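PDB 6SJ9: proteasome accessory factor B/C (PafBC) from Paenarthrobacter aurescens, which regulates transcription in the bacterial DNA damage response, probably binding DNA through its winged helix-turn-helix domains. Local coordinates for residues 22-27 with 45-50; 151-156 with 161-166; 437-442 with 576-581. All blocks are in the same frame, centred on the assembly; numbering follows the deposited sequence.

The three contacts follow one another along the chain and none touches another. Contact 1 lies in what is probably the amino-terminal winged helix-turn-helix and contact 2 in the first WYL domain; they fall on opposite sides of the chain's centre, their centres 59 Å apart. Contact 3 is more central, its centre about 12 Å from the centre of the chain, 34 Å from that of contact 1 and 35 Å from that of contact 2. It joins the PafC helix-turn-helix domain to the 576-581 loop. The bound potassium ion is about 11 Å from the side chain of Leu27 in contact 1; a thiocyanate, probably from the crystallisation liquor, lies about 4 Å from that of Leu578 in contact 3.

Contact 1. Residues 22-27 with 45-50; sequences LPRAVL and MFERDK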
ATOM      1  N   LEU A  22       3.087   5.375  37.697  1.00 71.31           N
ATOM      2  CA  LEU A  22       2.763   6.761  37.957  1.00 69.73           C
ATOM      3  C   LEU A  22       1.589   6.835  38.912  1.00 72.99           C
ATOM      4  O   LEU A  22       0.571   6.158  38.697  1.00 71.58           O
ATOM      5  CB  LEU A  22       2.399   7.487  36.659  1.00 65.59           C
ATOM      6  CG  LEU A  22       3.546   7.702  35.677  1.00 63.58           C
ATOM      7  CD1 LEU A  22       3.074   8.477  34.462  1.00 58.51           C
ATOM      8  CD2 LEU A  22       4.692   8.378  36.389  1.00 65.54           C
ATOM      9  N   PRO A  23       1.668   7.690  39.929  1.00 76.61           N
ATOM     10  CA  PRO A  23       0.520   7.887  40.823  1.00 82.33           C
ATOM     11  C   PRO A  23      -0.505   8.810  40.173  1.00 81.57           C
ATOM     12  O   PRO A  23      -0.204   9.545  39.231  1.00 74.27           O
ATOM     13  CB  PRO A  23       1.141   8.513  42.083  1.00 82.97           C
ATOM     14  CG  PRO A  23       2.390   9.239  41.556  1.00 79.91           C
ATOM     15  CD  PRO A  23       2.851   8.484  40.310  1.00 75.00           C
ATOM     16  N   ARG A  24      -1.734   8.761  40.703  1.00 89.16           N
ATOM     17  CA  ARG A  24      -2.837   9.486  40.072  1.00 88.76           C
ATOM     18  C   ARG A  24      -2.568  10.981  39.963  1.00 83.81           C
ATOM     19  O   ARG A  24      -2.991  11.612  38.981  1.00 79.72           O
ATOM     20  CB  ARG A  24      -4.134   9.310  40.864  1.00 97.75           C
ATOM     21  CG  ARG A  24      -5.294   9.997  40.165  1.00103.19           C
ATOM     22  CD  ARG A  24      -6.504  10.203  41.056  1.00109.58           C
ATOM     23  NE  ARG A  24      -7.321   9.021  41.240  1.00114.16           N
ATOM     24  CZ  ARG A  24      -8.465   9.036  41.909  1.00118.47           C
ATOM     25  NH1 ARG A  24      -8.896  10.172  42.440  1.00119.45           N
ATOM     26  NH2 ARG A  24      -9.177   7.926  42.031  1.00121.46           N
ATOM     27  N   ALA A  25      -1.872  11.558  40.951  1.00 83.84           N
ATOM     28  CA  ALA A  25      -1.586  12.988  40.928  1.00 84.38           C
ATOM     29  C   ALA A  25      -0.740  13.371  39.723  1.00 81.56           C
ATOM     30  O   ALA A  25      -0.983  14.401  39.085  1.00 84.12           O
ATOM     31  CB  ALA A  25      -0.895  13.403  42.229  1.00 86.62           C
ATOM     32  N   VAL A  26       0.272  12.567  39.402  1.00 77.76           N
ATOM     33  CA  VAL A  26       1.112  12.877  38.248  1.00 74.94           C
ATOM     34  C   VAL A  26       0.317  12.723  36.948  1.00 74.39           C
ATOM     35  O   VAL A  26       0.449  13.539  36.025  1.00 72.80           O
ATOM     36  CB  VAL A  26       2.378  12.000  38.262  1.00 74.35           C
ATOM     37  CG1 VAL A  26       3.210  12.268  37.034  1.00 71.14           C
ATOM     38  CG2 VAL A  26       3.189  12.249  39.530  1.00 77.40           C
ATOM     39  N   LEU A  27      -0.505  11.667  36.845  1.00 75.41           N
ATOM     40  CA  LEU A  27      -1.299  11.468  35.635  1.00 75.80           C
ATOM     41  C   LEU A  27      -2.239  12.634  35.386  1.00 77.86           C
ATOM     42  O   LEU A  27      -2.456  13.028  34.236  1.00 76.02           O
ATOM     43  CB  LEU A  27      -2.100  10.171  35.712  1.00 76.99           C
ATOM     44  CG  LEU A  27      -1.292   8.887  35.632  1.00 77.94           C
ATOM     45  CD1 LEU A  27      -2.213   7.661  35.583  1.00 78.62           C
ATOM     46  CD2 LEU A  27      -0.426   8.962  34.402  1.00 76.28           C
HETATM   47  N   MSE A  45     -13.650  10.234  35.245  1.00 85.82           N
HETATM   48  CA  MSE A  45     -13.211  10.213  33.851  1.00 83.22           C
HETATM   49  C   MSE A  45     -11.924   9.385  33.692  1.00 72.71           C
HETATM   50  O   MSE A  45     -11.698   8.756  32.662  1.00 64.76           O
HETATM   51  CB  MSE A  45     -13.003  11.636  33.342  1.00 89.43           C
HETATM   52  CG  MSE A  45     -12.684  11.749  31.851  1.00 94.26           C
HETATM   53 SE   MSE A  45     -11.644  13.387  31.519  1.00100.53          SE
HETATM   54  CE  MSE A  45     -12.462  14.527  32.915  1.00102.08           C
ATOM     55  N   PHE A  46     -11.083   9.411  34.726  1.00 72.62           N
ATOM     56  CA  PHE A  46      -9.928   8.525  34.776  1.00 70.99           C
ATOM     57  C   PHE A  46     -10.362   7.064  34.820  1.00 67.55           C
ATOM     58  O   PHE A  46      -9.866   6.234  34.046  1.00 62.18           O
ATOM     59  CB  PHE A  46      -9.073   8.878  35.985  1.00 77.73           C
ATOM     60  CG  PHE A  46      -7.852   8.022  36.134  1.00 81.17           C
ATOM     61  CD1 PHE A  46      -6.857   8.038  35.169  1.00 80.45           C
ATOM     62  CD2 PHE A  46      -7.687   7.222  37.253  1.00 84.43           C
ATOM     63  CE1 PHE A  46      -5.726   7.255  35.309  1.00 81.41           C
ATOM     64  CE2 PHE A  46      -6.557   6.442  37.408  1.00 85.29           C
ATOM     65  CZ  PHE A  46      -5.572   6.459  36.432  1.00 84.16           C
ATOM     66  N   GLU A  47     -11.315   6.739  35.707  1.00 69.98           N
ATOM     67  CA  GLU A  47     -11.842   5.377  35.788  1.00 72.50           C
ATOM     68  C   GLU A  47     -12.459   4.946  34.465  1.00 73.34           C
ATOM     69  O   GLU A  47     -12.314   3.790  34.060  1.00 77.06           O
ATOM     70  CB  GLU A  47     -12.896   5.285  36.895  1.00 81.51           C
ATOM     71  CG  GLU A  47     -12.382   5.373  38.340  1.00 89.73           C
ATOM     72  CD  GLU A  47     -11.416   4.262  38.747  1.00 93.77           C
ATOM     73  OE1 GLU A  47     -10.444   4.569  39.465  1.00 96.00           O
ATOM     74  OE2 GLU A  47     -11.605   3.098  38.329  1.00 95.35           O
ATOM     75  N   ARG A  48     -13.147   5.860  33.765  1.00 73.47           N
ATOM     76  CA  ARG A  48     -13.709   5.522  32.450  1.00 71.73           C
ATOM     77  C   ARG A  48     -12.615   5.251  31.418  1.00 66.29           C
ATOM     78  O   ARG A  48     -12.738   4.338  30.585  1.00 62.08           O
ATOM     79  CB  ARG A  48     -14.613   6.641  31.942  1.00 73.18           C
ATOM     80  CG  ARG A  48     -15.929   6.806  32.671  1.00 76.66           C
ATOM     81  CD  ARG A  48     -16.886   7.592  31.778  1.00 76.76           C
ATOM     82  NE  ARG A  48     -16.364   8.910  31.430  1.00 75.34           N
ATOM     83  CZ  ARG A  48     -16.516   9.990  32.194  1.00 78.29           C
ATOM     84  NH1 ARG A  48     -17.180   9.902  33.340  1.00 84.68           N
ATOM     85  NH2 ARG A  48     -16.015  11.154  31.819  1.00 74.26           N
ATOM     86  N   ASP A  49     -11.522   6.017  31.475  1.00 63.83           N
ATOM     87  CA  ASP A  49     -10.455   5.795  30.511  1.00 58.19           C
ATOM     88  C   ASP A  49      -9.760   4.473  30.772  1.00 57.92           C
ATOM     89  O   ASP A  49      -9.444   3.751  29.829  1.00 56.77           O
ATOM     90  CB  ASP A  49      -9.466   6.940  30.587  1.00 55.07           C
ATOM     91  CG  ASP A  49     -10.021   8.231  30.049  1.00 55.37           C
ATOM     92  OD1 ASP A  49     -11.028   8.216  29.308  1.00 57.64           O
ATOM     93  OD2 ASP A  49      -9.434   9.272  30.366  1.00 56.96           O
ATOM     94  N   LYS A  50      -9.612   4.097  32.047  1.00 63.38           N
ATOM     95  CA  LYS A  50      -9.053   2.789  32.386  1.00 63.97           C
ATOM     96  C   LYS A  50      -9.929   1.681  31.839  1.00 60.08           C
ATOM     97  O   LYS A  50      -9.454   0.752  31.173  1.00 59.77           O
ATOM     98  CB  LYS A  50      -8.880   2.651  33.909  1.00 64.81           C
ATOM     99  CG  LYS A  50      -7.783   3.555  34.437  1.00 69.98           C
ATOM    100  CD  LYS A  50      -7.509   3.401  35.955  1.00 77.68           C
ATOM    101  CE  LYS A  50      -8.784   3.382  36.779  1.00 81.84           C
ATOM    102  NZ  LYS A  50      -8.714   2.410  37.906  1.00 83.42           N
TER
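Glu47, whose OE1 faces Arg24 across the contact, takes Lys50 NZ on OE2 at 3.0 Å, a salt bridge within helix 39-55 that reaches the oxygen from above the carboxylate plane, 36° out of it. A second, weak bond from the same ammonium goes to Glu47 OE1. The arginine comes near without bonding: Arg24 NH2 stays 4.4 Å from Glu47 OE1, too far for a salt bridge, though the opposite charges probably attract. Its firm ionic partner is Asp39, held by NH1, while the buried Arg24 NE finds no polar partner in the model and lies 4.4 Å from Phe46 CD2. The close packing is apolar. Phe46 CG is anti to the backbone N (chi1 180°), a torsion that carries the ring towards helix 24-31, where Leu27 CD1 meets Phe46 CE1 at 3.5 Å and CZ at 3.7 Å, the side chains crossing at about a right angle. Lys50 CG lies over one ring face, toward its rim, Tyr79 meets the ring edge-to-face, and Leu15 of helix 2-17 packs on Leu27. Helices 24-31 and 39-55, joined by the loop 32-38 and followed by strands 61-63 and 78-80, are consistent with the helix-turn-helix core of a winged helix domain.

Contact 2. Residues 151-156 with 161-166; sequences DDVVAA and HPIRFG
Ala156 and Ile163 form the tight part of this contact. Ala156 CB stands 3.4 Å from Ile163 CG2, closer than carbon atoms usually pack, and the same methyl is 3.4 Å from His161 O, which places the helix directly against the start of the strand. The isoleucine fits by its torsions: CG1 takes the crowded position between backbone N and carbonyl carbon (chi1 63°), CG2 is anti to the carbonyl carbon and meets the alanine, and the other branch runs on extended to CD1. That end packs more slackly, Ile163 CD1 lying 4.3 Å from Val153 CG2 one turn back along the helix. Leu194 adjoins both Val153 and Ile163, and Val153 also touches Leu185, so this apolar side is closed by the sheet.

The backbone makes the polar link. His161 N donates to Ala156 O at 2.8 Å with an N-H...O angle of 161°. The bond spans five residues and ties the last part of helix 147-159 to the turn that leads into the strand.

The looser side is at the histidine. His161 is partly exposed, and its side chain comes no nearer to the helix than CB to Ala156 O at 4.0 Å; the ring is occupied elsewhere, ND1 bonding Gly222 O. Ala155, one residue before Ala156, is exposed and has almost no share in the packing.

Strand 163-168 goes on to pair antiparallel with strands 175-188 and 217-218. A helix that turns back within a few residues onto the first strand of a strongly bent antiparallel sheet is characteristic of the Sm-like fold of WYL domains.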
ATOM      1  N   ASP A 151      -9.819  -8.614 -13.482  1.00 43.67           N
ATOM      2  CA  ASP A 151     -10.921  -8.062 -14.256  1.00 44.49           C
ATOM      3  C   ASP A 151     -11.595  -9.137 -15.111  1.00 40.50           C
ATOM      4  O   ASP A 151     -12.815  -9.110 -15.277  1.00 42.42           O
ATOM      5  CB  ASP A 151     -10.479  -6.910 -15.156  1.00 43.62           C
ATOM      6  CG  ASP A 151     -10.044  -5.629 -14.359  1.00 54.69           C
ATOM      7  OD1 ASP A 151     -10.291  -5.510 -13.131  1.00 56.00           O
ATOM      8  OD2 ASP A 151      -9.478  -4.705 -15.003  1.00 59.04           O
ATOM      9  N   ASP A 152     -10.820 -10.085 -15.647  1.00 38.47           N
ATOM     10  CA  ASP A 152     -11.393 -11.055 -16.586  1.00 43.26           C
ATOM     11  C   ASP A 152     -12.264 -12.079 -15.872  1.00 40.70           C
ATOM     12  O   ASP A 152     -13.380 -12.373 -16.324  1.00 40.65           O
ATOM     13  CB  ASP A 152     -10.288 -11.752 -17.375  1.00 43.32           C
ATOM     14  CG  ASP A 152      -9.652 -10.831 -18.362  1.00 47.34           C
ATOM     15  OD1 ASP A 152     -10.347  -9.920 -18.910  1.00 50.78           O
ATOM     16  OD2 ASP A 152      -8.478 -11.066 -18.651  1.00 49.99           O
ATOM     17  N   VAL A 153     -11.808 -12.560 -14.710  1.00 39.67           N
ATOM     18  CA  VAL A 153     -12.628 -13.485 -13.925  1.00 37.36           C
ATOM     19  C   VAL A 153     -13.901 -12.794 -13.462  1.00 39.62           C
ATOM     20  O   VAL A 153     -14.990 -13.353 -13.559  1.00 40.43           O
ATOM     21  CB  VAL A 153     -11.825 -14.051 -12.738  1.00 33.61           C
ATOM     22  CG1 VAL A 153     -12.770 -14.831 -11.781  1.00 37.95           C
ATOM     23  CG2 VAL A 153     -10.799 -15.036 -13.280  1.00 34.35           C
ATOM     24  N   VAL A 154     -13.775 -11.565 -12.947  1.00 38.87           N
ATOM     25  CA  VAL A 154     -14.942 -10.799 -12.503  1.00 33.76           C
ATOM     26  C   VAL A 154     -15.905 -10.574 -13.682  1.00 33.27           C
ATOM     27  O   VAL A 154     -17.127 -10.612 -13.516  1.00 36.02           O
ATOM     28  CB  VAL A 154     -14.495  -9.433 -11.897  1.00 37.22           C
ATOM     29  CG1 VAL A 154     -15.636  -8.492 -11.749  1.00 34.18           C
ATOM     30  CG2 VAL A 154     -13.864  -9.630 -10.489  1.00 37.40           C
ATOM     31  N   ALA A 155     -15.362 -10.254 -14.859  1.00 33.84           N
ATOM     32  CA  ALA A 155     -16.192 -10.033 -16.047  1.00 38.76           C
ATOM     33  C   ALA A 155     -16.846 -11.338 -16.485  1.00 38.81           C
ATOM     34  O   ALA A 155     -18.031 -11.368 -16.776  1.00 40.39           O
ATOM     35  CB  ALA A 155     -15.334  -9.428 -17.209  1.00 39.11           C
ATOM     36  N   ALA A 156     -16.099 -12.437 -16.443  1.00 36.17           N
ATOM     37  CA  ALA A 156     -16.665 -13.734 -16.797  1.00 37.37           C
ATOM     38  C   ALA A 156     -17.853 -14.081 -15.894  1.00 38.46           C
ATOM     39  O   ALA A 156     -18.902 -14.540 -16.361  1.00 39.45           O
ATOM     40  CB  ALA A 156     -15.557 -14.785 -16.693  1.00 34.56           C
ATOM     41  N   HIS A 161     -20.028 -16.187 -18.391  1.00 35.33           N
ATOM     42  CA  HIS A 161     -19.204 -16.780 -19.413  1.00 38.22           C
ATOM     43  C   HIS A 161     -18.190 -17.729 -18.768  1.00 39.83           C
ATOM     44  O   HIS A 161     -17.492 -17.338 -17.816  1.00 36.11           O
ATOM     45  CB  HIS A 161     -18.436 -15.701 -20.168  1.00 36.13           C
ATOM     46  CG  HIS A 161     -19.311 -14.690 -20.802  1.00 37.76           C
ATOM     47  ND1 HIS A 161     -20.404 -15.039 -21.570  1.00 37.01           N
ATOM     48  CD2 HIS A 161     -19.227 -13.340 -20.841  1.00 36.73           C
ATOM     49  CE1 HIS A 161     -20.974 -13.941 -22.019  1.00 37.86           C
ATOM     50  NE2 HIS A 161     -20.264 -12.902 -21.617  1.00 38.63           N
ATOM     51  N   PRO A 162     -18.028 -18.920 -19.336  1.00 38.74           N
ATOM     52  CA  PRO A 162     -16.903 -19.785 -18.960  1.00 38.39           C
ATOM     53  C   PRO A 162     -15.598 -19.160 -19.472  1.00 41.74           C
ATOM     54  O   PRO A 162     -15.610 -18.227 -20.298  1.00 40.36           O
ATOM     55  CB  PRO A 162     -17.229 -21.131 -19.632  1.00 37.15           C
ATOM     56  CG  PRO A 162     -18.161 -20.776 -20.760  1.00 40.12           C
ATOM     57  CD  PRO A 162     -18.814 -19.414 -20.501  1.00 36.76           C
ATOM     58  N   ILE A 163     -14.468 -19.662 -18.963  1.00 39.32           N
ATOM     59  CA  ILE A 163     -13.149 -19.137 -19.309  1.00 39.88           C
ATOM     60  C   ILE A 163     -12.206 -20.288 -19.656  1.00 43.32           C
ATOM     61  O   ILE A 163     -12.475 -21.462 -19.386  1.00 43.69           O
ATOM     62  CB  ILE A 163     -12.496 -18.304 -18.164  1.00 39.17           C
ATOM     63  CG1 ILE A 163     -12.266 -19.181 -16.941  1.00 36.67           C
ATOM     64  CG2 ILE A 163     -13.388 -17.143 -17.787  1.00 35.95           C
ATOM     65  CD1 ILE A 163     -11.639 -18.424 -15.729  1.00 40.09           C
ATOM     66  N   ARG A 164     -11.082 -19.922 -20.265  1.00 44.35           N
ATOM     67  CA  ARG A 164      -9.986 -20.852 -20.513  1.00 47.12           C
ATOM     68  C   ARG A 164      -8.658 -20.147 -20.251  1.00 50.52           C
ATOM     69  O   ARG A 164      -8.526 -18.930 -20.427  1.00 54.88           O
ATOM     70  CB  ARG A 164     -10.097 -21.451 -21.930  1.00 49.08           C
ATOM     71  CG  ARG A 164      -8.989 -21.182 -22.931  1.00 50.79           C
ATOM     72  CD  ARG A 164      -9.542 -21.276 -24.356  1.00 50.39           C
ATOM     73  NE  ARG A 164     -10.526 -22.350 -24.431  1.00 54.24           N
ATOM     74  CZ  ARG A 164     -11.535 -22.412 -25.313  1.00 53.63           C
ATOM     75  NH1 ARG A 164     -11.730 -21.452 -26.229  1.00 47.71           N
ATOM     76  NH2 ARG A 164     -12.398 -23.435 -25.249  1.00 54.88           N
ATOM     77  N   PHE A 165      -7.676 -20.916 -19.791  1.00 53.71           N
ATOM     78  CA  PHE A 165      -6.366 -20.357 -19.457  1.00 52.51           C
ATOM     79  C   PHE A 165      -5.350 -21.478 -19.341  1.00 53.63           C
ATOM     80  O   PHE A 165      -5.700 -22.648 -19.093  1.00 52.66           O
ATOM     81  CB  PHE A 165      -6.326 -19.562 -18.145  1.00 51.29           C
ATOM     82  CG  PHE A 165      -6.879 -20.311 -16.981  1.00 51.94           C
ATOM     83  CD1 PHE A 165      -6.042 -21.089 -16.166  1.00 52.38           C
ATOM     84  CD2 PHE A 165      -8.255 -20.302 -16.732  1.00 43.88           C
ATOM     85  CE1 PHE A 165      -6.598 -21.818 -15.101  1.00 50.37           C
ATOM     86  CE2 PHE A 165      -8.790 -21.006 -15.668  1.00 43.27           C
ATOM     87  CZ  PHE A 165      -7.986 -21.783 -14.870  1.00 42.15           C
ATOM     88  N   GLY A 166      -4.091 -21.105 -19.576  1.00 54.33           N
ATOM     89  CA  GLY A 166      -2.997 -22.029 -19.347  1.00 53.11           C
ATOM     90  C   GLY A 166      -2.727 -22.199 -17.862  1.00 53.77           C
ATOM     91  O   GLY A 166      -2.686 -21.235 -17.103  1.00 54.64           O
TER

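Contact 3. Residues 437-442 with 576-581; sequences LAMLGD and ARLFTP
Met439, a selenomethionine, bends at chi2 (-63°) and again at chi3 (-94°), which brings CE over one face of the Arg577 guanidinium; Arg577 bends at chi3 (-76°), laying the group beneath that methyl with its edge towards Asp442. Met439 CE lies 3.6 Å from Arg577 NE and 4.2 Å from Leu578 CG. At the edge, Arg577 NH2 donates to Asp442 OD2 at 2.8 Å in a salt bridge that uses the anti lone pair of the oxygen, the acceptor staying close to the guanidinium plane. Arg577 NH2 bonds a water at 2.8 Å that also lies within bonding distance of Met439 O, and NH1 bonds a second water. These bonds probably fix the rotation of the guanidinium. A leucine in place of Arg577 would probably leave the Asp442 carboxylate without its cationic mate and the methyl of Met439 without the flat group it packs on. Tyr528 adds a cation-pi contact, and Arg526 brings a second positive charge close. Met439 and Asp442 thus join helix 427-441 to the loop between strands 562-563 and 586-592, with strand 517-530 beside both: Leu530 touches Met439 and Leu578, while helix 457-469 packs on Leu437 and Leu440.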
ATOM      1  N   LEU A 437      -2.136   5.650   9.213  1.00 35.99           N
ATOM      2  CA  LEU A 437      -3.369   5.807   9.953  1.00 36.90           C
ATOM      3  C   LEU A 437      -3.629   7.272  10.282  1.00 42.31           C
ATOM      4  O   LEU A 437      -4.787   7.696  10.318  1.00 42.83           O
ATOM      5  CB  LEU A 437      -3.332   4.968  11.246  1.00 32.30           C
ATOM      6  CG  LEU A 437      -3.346   3.443  11.002  1.00 32.64           C
ATOM      7  CD1 LEU A 437      -2.977   2.726  12.284  1.00 31.78           C
ATOM      8  CD2 LEU A 437      -4.744   2.970  10.549  1.00 28.66           C
ATOM      9  N   ALA A 438      -2.585   8.060  10.550  1.00 38.47           N
ATOM     10  CA  ALA A 438      -2.851   9.455  10.888  1.00 39.77           C
ATOM     11  C   ALA A 438      -3.328  10.244   9.670  1.00 38.25           C
ATOM     12  O   ALA A 438      -4.156  11.159   9.804  1.00 38.91           O
ATOM     13  CB  ALA A 438      -1.632  10.089  11.563  1.00 41.54           C
HETATM   14  N   MSE A 439      -2.842   9.909   8.483  1.00 37.62           N
HETATM   15  CA  MSE A 439      -3.382  10.547   7.282  1.00 35.31           C
HETATM   16  C   MSE A 439      -4.867  10.134   7.119  1.00 36.21           C
HETATM   17  O   MSE A 439      -5.733  10.980   6.867  1.00 35.25           O
HETATM   18  CB  MSE A 439      -2.570  10.155   6.068  1.00 35.49           C
HETATM   19  CG  MSE A 439      -1.156  10.727   6.003  1.00 47.50           C
HETATM   20 SE   MSE A 439      -1.218  12.722   5.904  1.00 62.77          SE
HETATM   21  CE  MSE A 439      -1.153  13.027   4.007  1.00 58.79           C
ATOM     22  N   LEU A 440      -5.164   8.830   7.267  1.00 33.19           N
ATOM     23  CA  LEU A 440      -6.563   8.392   7.218  1.00 36.27           C
ATOM     24  C   LEU A 440      -7.399   9.111   8.270  1.00 35.02           C
ATOM     25  O   LEU A 440      -8.547   9.477   8.014  1.00 34.70           O
ATOM     26  CB  LEU A 440      -6.690   6.871   7.410  1.00 34.44           C
ATOM     27  CG  LEU A 440      -6.120   6.037   6.259  1.00 36.70           C
ATOM     28  CD1 LEU A 440      -6.193   4.520   6.564  1.00 34.83           C
ATOM     29  CD2 LEU A 440      -6.902   6.362   4.958  1.00 35.00           C
ATOM     30  N   GLY A 441      -6.828   9.329   9.453  1.00 33.74           N
ATOM     31  CA  GLY A 441      -7.537  10.013  10.519  1.00 39.14           C
ATOM     32  C   GLY A 441      -7.727  11.494  10.278  1.00 43.58           C
ATOM     33  O   GLY A 441      -8.591  12.111  10.907  1.00 41.64           O
ATOM     34  N   ASP A 442      -6.968  12.069   9.359  1.00 41.06           N
ATOM     35  CA  ASP A 442      -7.123  13.480   9.050  1.00 39.86           C
ATOM     36  C   ASP A 442      -8.125  13.764   7.902  1.00 39.64           C
ATOM     37  O   ASP A 442      -8.314  14.921   7.546  1.00 42.56           O
ATOM     38  CB  ASP A 442      -5.731  14.065   8.750  1.00 40.19           C
ATOM     39  CG  ASP A 442      -5.700  15.576   8.844  1.00 47.13           C
ATOM     40  OD1 ASP A 442      -6.249  16.082   9.849  1.00 51.57           O
ATOM     41  OD2 ASP A 442      -5.111  16.251   7.962  1.00 46.59           O
ATOM     42  N   ALA A 576      -5.724  13.142  -3.376  1.00 34.94           N
ATOM     43  CA  ALA A 576      -5.349  13.312  -1.992  1.00 34.18           C
ATOM     44  C   ALA A 576      -3.836  13.560  -1.909  1.00 35.54           C
ATOM     45  O   ALA A 576      -3.091  13.369  -2.880  1.00 35.58           O
ATOM     46  CB  ALA A 576      -5.716  12.054  -1.229  1.00 28.77           C
ATOM     47  N   ARG A 577      -3.377  13.954  -0.730  1.00 32.65           N
ATOM     48  CA  ARG A 577      -2.075  14.583  -0.618  1.00 38.87           C
ATOM     49  C   ARG A 577      -0.914  13.678  -1.038  1.00 43.15           C
ATOM     50  O   ARG A 577       0.094  14.184  -1.546  1.00 42.62           O
ATOM     51  CB  ARG A 577      -1.867  15.068   0.810  1.00 39.90           C
ATOM     52  CG  ARG A 577      -2.561  16.359   1.080  1.00 39.02           C
ATOM     53  CD  ARG A 577      -2.394  16.718   2.580  1.00 40.53           C
ATOM     54  NE  ARG A 577      -3.281  15.920   3.426  1.00 42.92           N
ATOM     55  CZ  ARG A 577      -3.489  16.162   4.728  1.00 46.58           C
ATOM     56  NH1 ARG A 577      -2.879  17.193   5.322  1.00 42.89           N
ATOM     57  NH2 ARG A 577      -4.324  15.397   5.432  1.00 42.46           N
ATOM     58  N   LEU A 578      -0.986  12.369  -0.786  1.00 39.73           N
ATOM     59  CA  LEU A 578       0.099  11.475  -1.191  1.00 35.82           C
ATOM     60  C   LEU A 578      -0.019  11.033  -2.637  1.00 36.03           C
ATOM     61  O   LEU A 578       0.740  10.147  -3.053  1.00 39.18           O
ATOM     62  CB  LEU A 578       0.133  10.211  -0.299  1.00 35.14           C
ATOM     63  CG  LEU A 578       0.579  10.528   1.119  1.00 38.46           C
ATOM     64  CD1 LEU A 578       0.522   9.307   2.029  1.00 36.38           C
ATOM     65  CD2 LEU A 578       2.036  11.061   1.011  1.00 40.95           C
ATOM     66  N   PHE A 579      -0.999  11.539  -3.380  1.00 38.08           N
ATOM     67  CA  PHE A 579      -1.251  11.077  -4.734  1.00 37.96           C
ATOM     68  C   PHE A 579      -1.101  12.154  -5.828  1.00 38.80           C
ATOM     69  O   PHE A 579      -1.255  11.836  -7.023  1.00 38.45           O
ATOM     70  CB  PHE A 579      -2.642  10.439  -4.783  1.00 35.80           C
ATOM     71  CG  PHE A 579      -2.766   9.176  -3.943  1.00 36.06           C
ATOM     72  CD1 PHE A 579      -3.128   9.245  -2.621  1.00 33.54           C
ATOM     73  CD2 PHE A 579      -2.421   7.935  -4.474  1.00 37.75           C
ATOM     74  CE1 PHE A 579      -3.266   8.114  -1.839  1.00 33.30           C
ATOM     75  CE2 PHE A 579      -2.580   6.750  -3.714  1.00 35.67           C
ATOM     76  CZ  PHE A 579      -2.990   6.842  -2.378  1.00 34.77           C
ATOM     77  N   THR A 580      -0.835  13.409  -5.478  1.00 38.28           N
ATOM     78  CA  THR A 580      -0.658  14.441  -6.517  1.00 39.65           C
ATOM     79  C   THR A 580       0.615  14.178  -7.315  1.00 38.89           C
ATOM     80  O   THR A 580       1.562  13.607  -6.786  1.00 42.44           O
ATOM     81  CB  THR A 580      -0.621  15.849  -5.911  1.00 39.33           C
ATOM     82  OG1 THR A 580       0.389  15.925  -4.907  1.00 41.98           O
ATOM     83  CG2 THR A 580      -1.941  16.208  -5.276  1.00 38.32           C
ATOM     84  N   PRO A 581       0.655  14.533  -8.607  1.00 42.20           N
ATOM     85  CA  PRO A 581       1.921  14.385  -9.353  1.00 43.38           C
ATOM     86  C   PRO A 581       3.006  15.177  -8.653  1.00 46.84           C
ATOM     87  O   PRO A 581       2.741  16.251  -8.113  1.00 45.15           O
ATOM     88  CB  PRO A 581       1.615  14.945 -10.751  1.00 39.00           C
ATOM     89  CG  PRO A 581       0.326  15.580 -10.673  1.00 42.65           C
ATOM     90  CD  PRO A 581      -0.397  15.157  -9.433  1.00 41.58           C
TER
HETATM   91  O   HOH W   1      -5.964  13.153   4.943  1.00 38.44           O
HETATM   92  O   HOH W   2      -3.459  18.090   7.964  1.00 45.94           O